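Local coordinates for CSP3 (Bacillus subtilis, PDB 5FIG), which stores Cu(I) in the cytosol with a high capacity for the metal and so protects the bacterium against copper toxicity, at the interface of chains A and B. Residues are numbered along the deposited sequence; one frame, centred on the assembly and turned at random. Chains: chain A/B, CSP3.

The interface of chains A and B. Residues chain A 16-17, 20-21, 23-24; chain B 2, 57-59.
Helix 6-27 of chain A presents one flank, with helical phi/psi values from A:Met16 to A:Thr24, to the C-terminal end of helix 36-57 of chain B, where the chain leaves the helix after B:Gln57 and turns through B:Thr58 into B:Asp59, whose phi is positive. Both chains are copies of the Csp3 helical bundle, a cysteine-rich copper-storage fold; the two-fold interface repeats this patch with chains exchanged, and the deposited assembly holds four copies, though the structure alone does not show that this interface forms in solution. B:Gln57, its CG anti to the carbonyl carbon (chi1 -68°) and its chain extended beyond CG, reaches across helix 6-27, crossing A:Lys17 at about a right angle and A:Asn20 obliquely. Its carboxamide oxygen OE1 accepts a hydrogen bond from the side-chain amide nitrogen ND2 of A:Asn20 at 2.6 Å, nearly straight at the hydrogen (168°). The bond lies in the carbonyl plane of the glutamine and in the amide plane of the asparagine, whose CG is likewise anti to its carbonyl carbon, although the two amides are turned 60° apart. Nearer the backbones, CB of A:Asn20 stands 3.4 Å from CB of B:Gln57, while the amide nitrogen NE2 of B:Gln57 sits over the start of the A:Lys17 side chain, 3.6 Å from CB. An alanine in place of B:Gln57 would take away the carboxamide and with it the acceptor of A:Asn20 ND2, and would probably leave that asparagine amide less fixed in rotation and the packing on A:Lys17 looser. The methyl CG2 of B:Thr58 rests against the oxygen end of the A:Asn20 amide, 3.3 Å from OD1, with A:Phe23 touching it more loosely. A:Thr24 lies by the turn, its CB 3.6 Å from the carbonyl O of B:Thr58. Near the N-terminus of chain B, B:Glu2 meets A:His21 at the ring edge, its CG in the ring plane and 3.5 Å from CE1; carboxylate and ring are almost perpendicular. The extended A:Lys17 lays CG over one face of that imidazole, toward its rim. Its terminal amine nitrogen NZ stays 4.2 Å from OE1 of B:Glu2, so any charge attraction is likely to be weak.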
# COMPACT_ATOMS: atom_id res chain seq x y z
N MET A 16 12.40 5.15 1.78
CA MET A 16 11.04 5.58 2.21
C MET A 16 11.11 6.74 3.15
O MET A 16 10.35 7.70 3.04
CB MET A 16 10.32 4.43 2.86
CG MET A 16 8.85 4.41 2.96
SD MET A 16 8.50 2.94 3.97
CE MET A 16 9.51 1.61 3.23
N LYS A 17 11.95 6.61 4.19
CA LYS A 17 12.10 7.67 5.19
C LYS A 17 12.50 8.98 4.55
O LYS A 17 11.88 9.99 4.76
CB LYS A 17 13.17 7.25 6.22
CG LYS A 17 13.46 8.28 7.25
CD LYS A 17 14.53 7.81 8.22
CE LYS A 17 14.78 8.89 9.24
NZ LYS A 17 15.95 8.62 10.11
N ASN A 20 9.65 10.36 2.17
CA ASN A 20 8.52 10.87 2.96
C ASN A 20 8.84 12.19 3.64
O ASN A 20 8.02 13.11 3.69
CB ASN A 20 8.04 9.83 3.98
CG ASN A 20 7.22 8.72 3.34
OD1 ASN A 20 6.53 8.97 2.36
ND2 ASN A 20 7.22 7.51 3.94
N HIS A 21 10.05 12.29 4.17
CA HIS A 21 10.55 13.55 4.77
C HIS A 21 10.63 14.66 3.72
O HIS A 21 10.23 15.78 3.98
CB HIS A 21 11.94 13.33 5.38
CG HIS A 21 11.94 12.66 6.72
ND1 HIS A 21 10.84 12.02 7.29
CD2 HIS A 21 12.96 12.51 7.62
CE1 HIS A 21 11.18 11.53 8.47
NE2 HIS A 21 12.45 11.83 8.70
N PHE A 23 8.96 14.83 0.85
CA PHE A 23 7.58 15.18 0.49
C PHE A 23 6.98 16.25 1.39
O PHE A 23 6.50 17.27 0.90
CB PHE A 23 6.76 13.89 0.55
CG PHE A 23 5.27 14.07 0.31
CD1 PHE A 23 4.75 14.01 -0.98
CD2 PHE A 23 4.39 14.24 1.38
CE1 PHE A 23 3.37 14.11 -1.20
CE2 PHE A 23 3.03 14.35 1.17
CZ PHE A 23 2.51 14.31 -0.13
N THR A 24 7.02 16.02 2.71
CA THR A 24 6.46 16.95 3.68
C THR A 24 7.23 18.29 3.70
O THR A 24 6.60 19.36 3.71
CB THR A 24 6.25 16.35 5.09
OG1 THR A 24 5.55 17.26 5.97
CG2 THR A 24 7.54 16.03 5.74
N GLU B 2 11.84 13.28 12.91
CA GLU B 2 11.13 12.17 13.66
C GLU B 2 11.31 12.24 15.18
O GLU B 2 11.38 11.22 15.86
CB GLU B 2 11.62 10.81 13.16
CG GLU B 2 11.08 10.45 11.78
CD GLU B 2 11.57 9.10 11.24
OE1 GLU B 2 12.24 8.32 12.00
OE2 GLU B 2 11.31 8.80 10.04
N GLN B 57 5.75 9.56 8.88
CA GLN B 57 6.85 10.19 8.17
C GLN B 57 6.44 11.41 7.35
O GLN B 57 7.27 12.26 7.08
CB GLN B 57 7.55 9.17 7.27
CG GLN B 57 8.30 8.08 8.08
CD GLN B 57 8.99 7.03 7.18
OE1 GLN B 57 8.61 6.80 6.05
NE2 GLN B 57 10.00 6.37 7.76
N THR B 58 5.20 11.43 6.88
CA THR B 58 4.71 12.51 6.08
C THR B 58 3.93 13.53 6.89
O THR B 58 3.42 14.48 6.31
CB THR B 58 3.81 12.02 4.93
OG1 THR B 58 2.65 11.35 5.48
CG2 THR B 58 4.54 11.10 3.96
N ASP B 59 3.88 13.38 8.21
CA ASP B 59 3.13 14.29 9.09
C ASP B 59 1.66 14.45 8.63
O ASP B 59 1.12 15.53 8.49
CB ASP B 59 3.80 15.66 9.18
CG ASP B 59 5.17 15.61 9.88
OD1 ASP B 59 5.45 14.64 10.59
OD2 ASP B 59 5.96 16.57 9.73